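Local coordinates for aryl acylamidase (bacterium CSBL00001, PDB 4YJ6), which probably hydrolyses the amide bond of aryl acylamides (anilides), releasing an aromatic amine and a carboxylic acid, as a member of the amidase signature family, at residues A[82-87]-A[131-136]; A[98-103]-A[350-355]; A[181-186]-A[221-226]; A[89-94]-A[111-116]. All blocks are in the same frame, centred on the assembly; numbering follows the deposited sequence.

Overall arrangement
Interaction 1 lies in the middle, its centre 12 to 13 Å from the centres of the other three, all of which it touches. It closes the parallel pair of strands 80-84 and 126-131. Interaction 4 is nested in the chain between its segments and ties the loop after strand 80-84 to the start of helix 115-122. Interaction 3 follows, on the edge of the eight-stranded mixed sheet, where strand 178-183 pairs with strand 223-228. Interaction 2, about 21 Å from interactions 3 and 4 centre to centre, reaches to the start of helix 354-363. Interactions 1 and 3 bring K84 against T182, just ahead of the glycine-rich turn, consistent with the active site of amidase signature enzymes.

Interaction 1 (A[82-87]-A[131-136]); sequences LMKDLF and TNSPVY
K84 and T131 form a parallel bridge where strands 80-84 and 126-131 come to their ends, the two segments running within 14° of the same direction. T131 brackets K84: its N donates to M83 O at 2.7 Å, and its O accepts D85 N at 2.9 Å. The T131 side chain stands on the same face as that of K84. With chi1 at 53°, OG1 sits between the backbone N and the carbonyl carbon, 3.4 Å from K84 CA, and donates to a water, which in turn donates to L82 O. CG2 of T131 turns instead to L82, 3.9 Å from its CB. A second water links D85 OD2 to S133 N, while T96 also holds that carboxylate oxygen.

Farther along, S133 OG donates to P134 O, on a lone pair, at 2.9 Å, and L86 rests its CB and CD2 against the same hydroxyl. CD1 of L86 reaches the backbone of Y136, 3.6 Å from its C atom. F87, an exposed residue, brings CZ to the edge of the Y136 ring, 3.7 Å from CD1, the ring planes 46° apart.

The K84 chain is fully extended and passes CE by S133, so that NZ ends among the hydroxyls of S163, S164 and T182. This is consistent with the lysine of the Ser-cisSer-Lys triad of amidase signature enzymes.

Interaction 2 (A[98-103]-A[350-355]); sequences GGIRAL and ADIPDA
D351 meets A102 through the one hydrogen bond of this contact, in which A102 N donates to D351 OD2 at 2.9 Å. The bond is bent, 136° at the hydrogen, and the donor approaches on the syn side of the carboxylate, 31° out of its plane. A102 lies in the short 3-10 segment 101-103, so the carboxylate takes the N-H of a residue inside the turn that L103 N closes on I100 O. The same oxygen, OD2 of D351, also lies 3.4 Å from A102 CB. CG of D351 is anti to its carbonyl carbon (chi1 -65°), which carries the group across toward the loop.

Among charges, R101 is a neighbour and no partner: its NE stays 5.6 Å from D351 OD1 as the chain bends away at chi3, and any attraction between them is likely to be long-range. A phosphate ion, probably from the crystallisation liquor, lies close to OD1.

Apolar contacts are few. I100 sets CG2 4.0 Å from D351 CB, and its CD1 lies 4.2 Å from I352 CD1. An alanine in place of D351 would probably leave A102 N without its acceptor and the 3-10 turn less firmly held, with only CB remaining against I100.

I100 further touches Y136 and L344. The contact thus joins the loop between strand 80-84 and helix 115-122 to the connection that leads from helix 315-339 into helix 354-363, where P353 occupies the N-cap position.

Interaction 3 (A[181-186]-A[221-226]); sequences GTDGGG and YLYEGP. With PO4 (phosphate ion), chain B.
G181 and G225 face each other at the well-bonded end of an antiparallel pair, strands 181-183 and 223-226, whose axes approach to 4.7 Å and run at 143° to each other. Here the bonding is reciprocal: G181 N donates to G225 O at 2.9 Å, while G225 N reaches G181 O from above the carbonyl plane. G181 O also takes a water, which donates a second time to E224 OE1.

In the next pair T182 and E224 lie side by side pointing the same way, CG2 of the threonine 4.0 Å from CG of the glutamate. The E224 carboxylate continues to the backbone N atoms of T115 and Y116, at the start of helix 115-122. On the other face, D183 and Y223 hold each other by backbone bonds, of which D183 N to Y223 O is weak. CG of Y223, anti to its carbonyl carbon (chi1 -49°), lies 4.0 Å from D183 O, and CD2 of the ring comes to 3.4 Å from that oxygen; the D183 carboxylate stands at 80° to the ring. R189 and N437 bind D183 OD1.

This strand end leads into the glycine-rich turn before S187, which resembles the oxyanion hole of amidase signature enzymes. G184 N and G185 N both donate to O3 of a phosphate ion, at 2.8 and 2.9 Å; S163 and S187 bind the same ion.

Beyond D183 the pairing loosens. Across the segments, contact with G184 is by van der Waals touch, chiefly L222 CD2 3.6 Å from G184 CA. A side chain on G184 would clash with both that methyl and the phosphate. L222 and G184 are partly exposed, and the ring of Y221 leads away from the 181-186 segment.

Interaction 4 (A[89-94]-A[111-116]); sequences AKPGWP and GVWSTY
P91 stands over one face of the W113 indole, the two side chains crossing at about a right angle. Its CD lies 3.6 Å from the centroid of the five-membered ring and 20° off the ring normal, a CH-pi contact, and comes within 3.4 Å of CE2. P91 CG continues past NE1 to G111 N, 3.6 Å away.

K90 lies alongside W113, pointing the same way: its CG, anti to the backbone N (chi1 -179°), and CE lie 3.8 and 3.6 Å from W113 CZ3. On the side away from W113, K90 CD sits over the centre of the W93 ring, so the aliphatic chain runs between two indoles before NZ reaches E55 in a salt bridge. K90 and P91 open a type II beta turn that ends at W93, with G92 at its positive-phi position, and the turn is thereby packed against the loop leading into helix 115-122. An alanine in place of W113 would probably open a gap beside P91 and leave the methylenes of K90 freer to move.

S114, the N-cap residue of that helix, pairs with A89 by two bonds: its N donates to A89 O at 2.8 Å, and A89 N donates to its OG at 3.3 Å. OG stands between its own backbone N and carbonyl carbon (chi1 53°), where it meets A89 N. A89 CB points to the 111-116 segment and meets V112 CG1 at 4.0 Å.

Interaction 1 (A[82-87]-A[131-136])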
loop_
_atom_site.group_PDB
_atom_site.type_symbol
_atom_site.label_atom_id
_atom_site.label_comp_id
_atom_site.label_asym_id
_atom_site.label_seq_id
_atom_site.Cartn_x
_atom_site.Cartn_y
_atom_site.Cartn_z
ATOM N N LEU A 82 6.764 3.673 10.291
ATOM C CA LEU A 82 5.490 3.565 11.011
ATOM C C LEU A 82 4.635 2.477 10.355
ATOM O O LEU A 82 4.792 2.224 9.137
ATOM C CB LEU A 82 4.719 4.894 10.981
ATOM C CG LEU A 82 5.255 6.037 11.845
ATOM C CD1 LEU A 82 6.396 6.779 11.151
ATOM C CD2 LEU A 82 4.115 7.005 12.137
HETATM N N MSE A 83 3.769 1.837 11.146
HETATM C CA MSE A 83 2.900 0.766 10.600
HETATM C C MSE A 83 1.548 1.431 10.339
HETATM O O MSE A 83 1.308 2.608 10.728
HETATM C CB MSE A 83 2.748 -0.382 11.600
HETATM C CG MSE A 83 1.956 0.105 12.799
HETATM SE SE MSE A 83 1.581 -1.343 13.977
HETATM C CE MSE A 83 0.501 -2.499 12.838
ATOM N N LYS A 84 0.664 0.680 9.695
ATOM C CA LYS A 84 -0.668 1.194 9.325
ATOM C C LYS A 84 -1.745 0.780 10.330
ATOM O O LYS A 84 -1.822 -0.396 10.734
ATOM C CB LYS A 84 -1.011 0.628 7.950
ATOM C CG LYS A 84 -2.427 0.994 7.438
ATOM C CD LYS A 84 -2.542 0.451 6.008
ATOM C CE LYS A 84 -3.975 0.576 5.520
ATOM N NZ LYS A 84 -4.095 0.058 4.141
ATOM N N ASP A 85 -2.623 1.719 10.681
ATOM C CA ASP A 85 -3.730 1.434 11.587
ATOM C C ASP A 85 -4.943 0.806 10.850
ATOM O O ASP A 85 -6.020 1.409 10.770
ATOM C CB ASP A 85 -4.139 2.761 12.280
ATOM C CG ASP A 85 -5.278 2.576 13.272
ATOM O OD1 ASP A 85 -5.507 1.423 13.710
ATOM O OD2 ASP A 85 -5.906 3.618 13.637
ATOM N N LEU A 86 -4.780 -0.413 10.335
ATOM C CA LEU A 86 -5.887 -1.139 9.725
ATOM C C LEU A 86 -5.639 -2.614 10.035
ATOM O O LEU A 86 -4.700 -3.207 9.500
ATOM C CB LEU A 86 -5.954 -0.894 8.197
ATOM C CG LEU A 86 -7.046 -1.726 7.511
ATOM C CD1 LEU A 86 -8.452 -1.382 8.086
ATOM C CD2 LEU A 86 -7.014 -1.474 5.993
ATOM N N PHE A 87 -6.447 -3.160 10.954
ATOM C CA PHE A 87 -6.181 -4.467 11.552
ATOM C C PHE A 87 -4.757 -4.528 12.118
ATOM O O PHE A 87 -4.104 -5.572 12.099
ATOM C CB PHE A 87 -6.465 -5.588 10.561
ATOM C CG PHE A 87 -7.919 -5.657 10.179
ATOM C CD1 PHE A 87 -8.842 -6.263 11.044
ATOM C CD2 PHE A 87 -8.375 -5.068 9.005
ATOM C CE1 PHE A 87 -10.183 -6.320 10.722
ATOM C CE2 PHE A 87 -9.734 -5.120 8.665
ATOM C CZ PHE A 87 -10.629 -5.743 9.511
ATOM N N THR A 131 -0.116 4.915 11.062
ATOM C CA THR A 131 -0.623 5.836 10.068
ATOM C C THR A 131 -2.108 5.635 9.766
ATOM O O THR A 131 -2.656 4.546 9.943
ATOM C CB THR A 131 0.172 5.679 8.738
ATOM O OG1 THR A 131 0.148 4.298 8.352
ATOM C CG2 THR A 131 1.634 6.110 8.939
ATOM N N ASN A 132 -2.749 6.699 9.264
ATOM C CA ASN A 132 -4.205 6.741 9.064
ATOM C C ASN A 132 -4.682 5.864 7.895
ATOM O O ASN A 132 -3.979 5.746 6.883
ATOM C CB ASN A 132 -4.592 8.191 8.746
ATOM C CG ASN A 132 -6.058 8.499 9.031
ATOM O OD1 ASN A 132 -6.720 7.807 9.769
ATOM N ND2 ASN A 132 -6.560 9.573 8.417
ATOM N N SER A 133 -5.884 5.302 8.055
ATOM C CA SER A 133 -6.582 4.515 7.028
ATOM C C SER A 133 -8.061 4.916 7.108
ATOM O O SER A 133 -8.526 5.325 8.175
ATOM C CB SER A 133 -6.417 2.993 7.340
ATOM O OG SER A 133 -7.315 2.153 6.573
ATOM N N PRO A 134 -8.806 4.788 5.993
ATOM C CA PRO A 134 -10.266 4.865 6.034
ATOM C C PRO A 134 -10.847 3.664 6.775
ATOM O O PRO A 134 -10.188 2.619 6.950
ATOM C CB PRO A 134 -10.661 4.771 4.551
ATOM C CG PRO A 134 -9.592 3.863 3.969
ATOM C CD PRO A 134 -8.315 4.375 4.661
ATOM N N VAL A 135 -12.085 3.808 7.220
ATOM C CA VAL A 135 -12.728 2.789 8.037
ATOM C C VAL A 135 -12.746 1.452 7.310
ATOM O O VAL A 135 -13.179 1.365 6.175
ATOM C CB VAL A 135 -14.180 3.205 8.418
ATOM C CG1 VAL A 135 -14.949 2.022 9.014
ATOM C CG2 VAL A 135 -14.158 4.442 9.369
ATOM N N TYR A 136 -12.240 0.421 7.982
ATOM C CA TYR A 136 -12.198 -0.946 7.445
ATOM C C TYR A 136 -11.474 -1.023 6.091
ATOM O O TYR A 136 -11.630 -2.006 5.352
ATOM C CB TYR A 136 -13.620 -1.544 7.334
ATOM C CG TYR A 136 -14.109 -2.231 8.601
ATOM C CD1 TYR A 136 -13.448 -3.339 9.087
ATOM C CD2 TYR A 136 -15.245 -1.776 9.305
ATOM C CE1 TYR A 136 -13.883 -3.994 10.241
ATOM C CE2 TYR A 136 -15.687 -2.421 10.452
ATOM C CZ TYR A 136 -15.000 -3.522 10.916
ATOM O OH TYR A 136 -15.402 -4.191 12.052
HETATM O O HOH W 1 2.413 2.944 7.680
HETATM O O HOH W 2 -6.537 5.081 11.164
#

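Interaction 2 (A[98-103]-A[350-355])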
loop_
_atom_site.group_PDB
_atom_site.type_symbol
_atom_site.label_atom_id
_atom_site.label_comp_id
_atom_site.label_asym_id
_atom_site.label_seq_id
_atom_site.Cartn_x
_atom_site.Cartn_y
_atom_site.Cartn_z
ATOM N N GLY A 98 -8.981 1.845 11.062
ATOM C CA GLY A 98 -9.161 2.986 10.180
ATOM C C GLY A 98 -10.113 4.047 10.718
ATOM O O GLY A 98 -10.943 4.600 9.985
ATOM N N GLY A 99 -10.022 4.336 12.011
ATOM C CA GLY A 99 -10.713 5.503 12.528
ATOM C C GLY A 99 -12.122 5.226 13.013
ATOM O O GLY A 99 -13.003 6.079 12.900
ATOM N N ILE A 100 -12.350 4.046 13.567
ATOM C CA ILE A 100 -13.630 3.771 14.221
ATOM C C ILE A 100 -13.546 4.260 15.659
ATOM O O ILE A 100 -12.818 3.682 16.463
ATOM C CB ILE A 100 -13.960 2.289 14.194
ATOM C CG1 ILE A 100 -14.089 1.810 12.734
ATOM C CG2 ILE A 100 -15.254 1.997 15.001
ATOM C CD1 ILE A 100 -14.435 0.331 12.630
ATOM N N ARG A 101 -14.268 5.343 15.958
ATOM C CA ARG A 101 -14.160 6.003 17.271
ATOM C C ARG A 101 -14.449 5.026 18.419
ATOM O O ARG A 101 -13.804 5.098 19.469
ATOM C CB ARG A 101 -15.105 7.206 17.338
ATOM C CG ARG A 101 -15.289 7.751 18.745
ATOM C CD ARG A 101 -16.247 8.931 18.723
ATOM N NE ARG A 101 -15.570 10.153 18.309
ATOM C CZ ARG A 101 -14.892 10.934 19.148
ATOM N NH1 ARG A 101 -14.807 10.608 20.443
ATOM N NH2 ARG A 101 -14.295 12.038 18.702
ATOM N N ALA A 102 -15.395 4.100 18.225
ATOM C CA ALA A 102 -15.763 3.172 19.278
ATOM C C ALA A 102 -14.605 2.267 19.688
ATOM O O ALA A 102 -14.643 1.658 20.760
ATOM C CB ALA A 102 -16.947 2.297 18.842
ATOM N N LEU A 103 -13.591 2.160 18.832
ATOM C CA LEU A 103 -12.448 1.283 19.131
ATOM C C LEU A 103 -11.244 2.034 19.688
ATOM O O LEU A 103 -10.166 1.447 19.804
ATOM C CB LEU A 103 -11.998 0.558 17.845
ATOM C CG LEU A 103 -13.027 -0.425 17.286
ATOM C CD1 LEU A 103 -12.506 -1.055 15.962
ATOM C CD2 LEU A 103 -13.283 -1.485 18.321
ATOM N N ALA A 350 -23.015 5.279 13.850
ATOM C CA ALA A 350 -22.548 6.472 13.144
ATOM C C ALA A 350 -21.072 6.352 12.763
ATOM O O ALA A 350 -20.598 7.104 11.911
ATOM C CB ALA A 350 -22.757 7.720 14.004
ATOM N N ASP A 351 -20.350 5.422 13.398
ATOM C CA ASP A 351 -18.910 5.279 13.118
ATOM C C ASP A 351 -18.637 4.572 11.773
ATOM O O ASP A 351 -17.505 4.587 11.273
ATOM C CB ASP A 351 -18.209 4.507 14.233
ATOM C CG ASP A 351 -18.226 5.256 15.571
ATOM O OD1 ASP A 351 -18.724 6.417 15.629
ATOM O OD2 ASP A 351 -17.729 4.672 16.550
ATOM N N ILE A 352 -19.668 3.959 11.203
ATOM C CA ILE A 352 -19.548 3.272 9.926
ATOM C C ILE A 352 -20.143 4.135 8.805
ATOM O O ILE A 352 -21.295 4.548 8.904
ATOM C CB ILE A 352 -20.326 1.929 9.947
ATOM C CG1 ILE A 352 -19.842 1.032 11.099
ATOM C CG2 ILE A 352 -20.186 1.198 8.616
ATOM C CD1 ILE A 352 -18.336 0.606 11.001
ATOM N N PRO A 353 -19.374 4.383 7.737
ATOM C CA PRO A 353 -19.909 5.171 6.614
ATOM C C PRO A 353 -21.134 4.507 6.010
ATOM O O PRO A 353 -21.180 3.280 5.933
ATOM C CB PRO A 353 -18.767 5.140 5.590
ATOM C CG PRO A 353 -17.551 4.915 6.358
ATOM C CD PRO A 353 -17.943 4.065 7.547
ATOM N N ASP A 354 -22.116 5.296 5.568
ATOM C CA ASP A 354 -23.291 4.728 4.941
ATOM C C ASP A 354 -22.937 3.811 3.762
ATOM O O ASP A 354 -23.572 2.785 3.589
ATOM C CB ASP A 354 -24.213 5.852 4.446
ATOM C CG ASP A 354 -24.975 6.544 5.584
ATOM O OD1 ASP A 354 -24.866 6.110 6.758
ATOM O OD2 ASP A 354 -25.706 7.522 5.285
ATOM N N ALA A 355 -21.957 4.200 2.942
ATOM C CA ALA A 355 -21.592 3.442 1.741
ATOM C C ALA A 355 -21.066 2.062 2.099
ATOM O O ALA A 355 -21.252 1.104 1.363
ATOM C CB ALA A 355 -20.539 4.207 0.913
#

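Interaction 3 (A[181-186]-A[221-226])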
loop_
_atom_site.group_PDB
_atom_site.type_symbol
_atom_site.label_atom_id
_atom_site.label_comp_id
_atom_site.label_asym_id
_atom_site.label_seq_id
_atom_site.Cartn_x
_atom_site.Cartn_y
_atom_site.Cartn_z
ATOM N N GLY A 181 2.302 -0.592 4.255
ATOM C CA GLY A 181 0.972 -0.515 3.696
ATOM C C GLY A 181 0.329 -1.889 3.710
ATOM O O GLY A 181 0.983 -2.919 3.936
ATOM N N THR A 182 -0.986 -1.902 3.531
ATOM C CA THR A 182 -1.683 -3.171 3.339
ATOM C C THR A 182 -2.553 -3.014 2.116
ATOM O O THR A 182 -2.857 -1.883 1.703
ATOM C CB THR A 182 -2.534 -3.587 4.560
ATOM O OG1 THR A 182 -3.666 -2.720 4.736
ATOM C CG2 THR A 182 -1.654 -3.561 5.841
ATOM N N ASP A 183 -2.957 -4.139 1.527
ATOM C CA ASP A 183 -3.518 -4.055 0.157
ATOM C C ASP A 183 -4.501 -5.224 -0.064
ATOM O O ASP A 183 -4.078 -6.389 -0.083
ATOM C CB ASP A 183 -2.289 -4.134 -0.791
ATOM C CG ASP A 183 -2.604 -3.891 -2.272
ATOM O OD1 ASP A 183 -3.551 -4.471 -2.840
ATOM O OD2 ASP A 183 -1.835 -3.107 -2.877
ATOM N N GLY A 184 -5.797 -4.904 -0.207
ATOM C CA GLY A 184 -6.849 -5.881 -0.463
ATOM C C GLY A 184 -7.548 -5.517 -1.798
ATOM O O GLY A 184 -8.160 -6.393 -2.414
ATOM N N GLY A 185 -7.425 -4.260 -2.224
ATOM C CA GLY A 185 -7.953 -3.816 -3.531
ATOM C C GLY A 185 -6.980 -2.862 -4.194
ATOM O O GLY A 185 -7.304 -2.200 -5.164
ATOM N N GLY A 186 -5.756 -2.798 -3.672
ATOM C CA GLY A 186 -4.770 -1.930 -4.264
ATOM C C GLY A 186 -4.030 -1.026 -3.291
ATOM O O GLY A 186 -3.213 -0.225 -3.719
ATOM N N TYR A 221 -7.146 -11.683 -2.299
ATOM C CA TYR A 221 -5.814 -11.793 -1.711
ATOM C C TYR A 221 -5.466 -10.492 -0.962
ATOM O O TYR A 221 -5.668 -9.397 -1.488
ATOM C CB TYR A 221 -4.790 -12.027 -2.822
ATOM C CG TYR A 221 -4.822 -13.367 -3.511
ATOM C CD1 TYR A 221 -4.764 -14.549 -2.788
ATOM C CD2 TYR A 221 -4.871 -13.449 -4.909
ATOM C CE1 TYR A 221 -4.745 -15.784 -3.432
ATOM C CE2 TYR A 221 -4.831 -14.683 -5.554
ATOM C CZ TYR A 221 -4.772 -15.841 -4.803
ATOM O OH TYR A 221 -4.716 -17.061 -5.429
ATOM N N LEU A 222 -4.859 -10.630 0.219
ATOM C CA LEU A 222 -4.463 -9.486 1.043
ATOM C C LEU A 222 -2.952 -9.527 1.209
ATOM O O LEU A 222 -2.375 -10.612 1.412
ATOM C CB LEU A 222 -5.071 -9.586 2.452
ATOM C CG LEU A 222 -6.596 -9.805 2.476
ATOM C CD1 LEU A 222 -7.104 -9.908 3.959
ATOM C CD2 LEU A 222 -7.308 -8.648 1.760
ATOM N N TYR A 223 -2.330 -8.356 1.163
ATOM C CA TYR A 223 -0.885 -8.262 1.218
ATOM C C TYR A 223 -0.419 -7.171 2.169
ATOM O O TYR A 223 -1.077 -6.123 2.303
ATOM C CB TYR A 223 -0.377 -7.803 -0.153
ATOM C CG TYR A 223 -0.914 -8.560 -1.347
ATOM C CD1 TYR A 223 -0.339 -9.795 -1.722
ATOM C CD2 TYR A 223 -1.954 -8.042 -2.120
ATOM C CE1 TYR A 223 -0.795 -10.494 -2.842
ATOM C CE2 TYR A 223 -2.420 -8.764 -3.270
ATOM C CZ TYR A 223 -1.831 -9.977 -3.593
ATOM O OH TYR A 223 -2.239 -10.674 -4.707
ATOM N N GLU A 224 0.740 -7.384 2.803
ATOM C CA GLU A 224 1.478 -6.271 3.424
ATOM C C GLU A 224 2.725 -5.992 2.608
ATOM O O GLU A 224 3.336 -6.917 2.047
ATOM C CB GLU A 224 1.879 -6.628 4.867
ATOM C CG GLU A 224 0.629 -6.904 5.760
ATOM C CD GLU A 224 0.853 -6.712 7.247
ATOM O OE1 GLU A 224 1.675 -5.867 7.660
ATOM O OE2 GLU A 224 0.170 -7.437 8.015
ATOM N N GLY A 225 3.110 -4.727 2.516
ATOM C CA GLY A 225 4.310 -4.395 1.764
ATOM C C GLY A 225 4.710 -2.948 1.980
ATOM O O GLY A 225 3.998 -2.194 2.617
ATOM N N PRO A 226 5.864 -2.571 1.433
ATOM C CA PRO A 226 6.474 -1.266 1.667
ATOM C C PRO A 226 6.053 -0.192 0.662
ATOM O O PRO A 226 5.831 -0.494 -0.516
ATOM C CB PRO A 226 7.958 -1.564 1.519
ATOM C CG PRO A 226 7.991 -2.596 0.414
ATOM C CD PRO A 226 6.734 -3.454 0.648
HETATM P P PO4 B . -7.888 -2.306 0.907
HETATM O O1 PO4 B . -9.034 -1.393 0.427
HETATM O O2 PO4 B . -8.535 -3.658 1.087
HETATM O O3 PO4 B . -6.855 -2.334 -0.166
HETATM O O4 PO4 B . -7.310 -1.858 2.227
HETATM O O HOH W 3 2.137 -3.244 6.476
#

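Interaction 4 (A[89-94]-A[111-116])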
loop_
_atom_site.group_PDB
_atom_site.type_symbol
_atom_site.label_atom_id
_atom_site.label_comp_id
_atom_site.label_asym_id
_atom_site.label_seq_id
_atom_site.Cartn_x
_atom_site.Cartn_y
_atom_site.Cartn_z
ATOM N N ALA A 89 -1.908 -5.140 14.546
ATOM C CA ALA A 89 -1.694 -5.899 15.780
ATOM C C ALA A 89 -0.259 -5.686 16.226
ATOM O O ALA A 89 0.693 -6.102 15.553
ATOM C CB ALA A 89 -1.971 -7.391 15.569
ATOM N N LYS A 90 -0.100 -5.021 17.368
ATOM C CA LYS A 90 1.226 -4.888 17.971
ATOM C C LYS A 90 0.964 -4.762 19.463
ATOM O O LYS A 90 0.208 -3.896 19.890
ATOM C CB LYS A 90 1.986 -3.667 17.449
ATOM C CG LYS A 90 3.385 -3.591 18.101
ATOM C CD LYS A 90 4.256 -2.570 17.478
ATOM C CE LYS A 90 5.745 -2.778 17.883
ATOM N NZ LYS A 90 6.042 -2.823 19.351
ATOM N N PRO A 91 1.561 -5.644 20.256
ATOM C CA PRO A 91 1.130 -5.686 21.665
ATOM C C PRO A 91 1.190 -4.325 22.370
ATOM O O PRO A 91 2.201 -3.614 22.280
ATOM C CB PRO A 91 2.082 -6.709 22.271
ATOM C CG PRO A 91 2.309 -7.687 21.133
ATOM C CD PRO A 91 2.435 -6.772 19.900
ATOM N N GLY A 92 0.086 -3.944 23.022
ATOM C CA GLY A 92 0.013 -2.668 23.712
ATOM C C GLY A 92 -0.340 -1.457 22.862
ATOM O O GLY A 92 -0.541 -0.370 23.400
ATOM N N TRP A 93 -0.449 -1.628 21.541
ATOM C CA TRP A 93 -0.742 -0.504 20.664
ATOM C C TRP A 93 -2.231 -0.481 20.304
ATOM O O TRP A 93 -2.918 -1.500 20.388
ATOM C CB TRP A 93 0.063 -0.620 19.366
ATOM C CG TRP A 93 1.530 -0.282 19.513
ATOM C CD1 TRP A 93 2.336 -0.471 20.618
ATOM C CD2 TRP A 93 2.345 0.319 18.518
ATOM N NE1 TRP A 93 3.624 -0.017 20.346
ATOM C CE2 TRP A 93 3.648 0.475 19.064
ATOM C CE3 TRP A 93 2.104 0.740 17.205
ATOM C CZ2 TRP A 93 4.702 1.029 18.334
ATOM C CZ3 TRP A 93 3.155 1.309 16.475
ATOM C CH2 TRP A 93 4.447 1.429 17.040
ATOM N N PRO A 94 -2.730 0.689 19.918
ATOM C CA PRO A 94 -4.157 0.740 19.571
ATOM C C PRO A 94 -4.416 0.066 18.242
ATOM O O PRO A 94 -3.488 -0.285 17.510
ATOM C CB PRO A 94 -4.467 2.244 19.498
ATOM C CG PRO A 94 -3.166 2.926 19.369
ATOM C CD PRO A 94 -2.086 2.017 19.890
ATOM N N GLY A 111 1.535 -10.949 22.458
ATOM C CA GLY A 111 1.962 -12.021 21.580
ATOM C C GLY A 111 1.306 -12.078 20.203
ATOM O O GLY A 111 1.630 -12.970 19.416
ATOM N N VAL A 112 0.384 -11.147 19.920
ATOM C CA VAL A 112 -0.312 -11.072 18.617
ATOM C C VAL A 112 0.280 -9.931 17.752
ATOM O O VAL A 112 0.301 -8.767 18.165
ATOM C CB VAL A 112 -1.824 -10.831 18.840
ATOM C CG1 VAL A 112 -2.607 -10.804 17.508
ATOM C CG2 VAL A 112 -2.422 -11.929 19.788
ATOM N N TRP A 113 0.742 -10.275 16.544
ATOM C CA TRP A 113 1.445 -9.299 15.694
ATOM C C TRP A 113 0.958 -9.347 14.272
ATOM O O TRP A 113 0.704 -10.426 13.742
ATOM C CB TRP A 113 2.936 -9.601 15.631
ATOM C CG TRP A 113 3.684 -9.380 16.905
ATOM C CD1 TRP A 113 3.716 -10.201 18.005
ATOM C CD2 TRP A 113 4.543 -8.268 17.204
ATOM N NE1 TRP A 113 4.543 -9.654 18.971
ATOM C CE2 TRP A 113 5.074 -8.485 18.499
ATOM C CE3 TRP A 113 4.945 -7.132 16.487
ATOM C CZ2 TRP A 113 5.958 -7.593 19.096
ATOM C CZ3 TRP A 113 5.835 -6.258 17.073
ATOM C CH2 TRP A 113 6.319 -6.482 18.380
ATOM N N SER A 114 0.871 -8.182 13.633
ATOM C CA SER A 114 0.747 -8.163 12.171
ATOM C C SER A 114 2.161 -8.117 11.586
ATOM O O SER A 114 3.130 -7.852 12.295
ATOM C CB SER A 114 -0.139 -7.026 11.707
ATOM O OG SER A 114 0.279 -5.808 12.234
ATOM N N THR A 115 2.296 -8.399 10.291
ATOM C CA THR A 115 3.621 -8.764 9.762
ATOM C C THR A 115 4.601 -7.614 9.727
ATOM O O THR A 115 5.761 -7.777 10.097
ATOM C CB THR A 115 3.464 -9.314 8.352
ATOM O OG1 THR A 115 2.607 -10.462 8.438
ATOM C CG2 THR A 115 4.864 -9.699 7.772
ATOM N N TYR A 116 4.174 -6.458 9.248
ATOM C CA TYR A 116 5.129 -5.354 9.089
ATOM C C TYR A 116 5.829 -4.966 10.435
ATOM O O TYR A 116 7.034 -4.946 10.477
ATOM C CB TYR A 116 4.437 -4.163 8.429
ATOM C CG TYR A 116 5.366 -3.053 8.071
ATOM C CD1 TYR A 116 6.014 -3.058 6.824
ATOM C CD2 TYR A 116 5.552 -1.971 8.927
ATOM C CE1 TYR A 116 6.857 -2.049 6.462
ATOM C CE2 TYR A 116 6.401 -0.924 8.555
ATOM C CZ TYR A 116 7.033 -0.981 7.313
ATOM O OH TYR A 116 7.867 0.028 6.917
#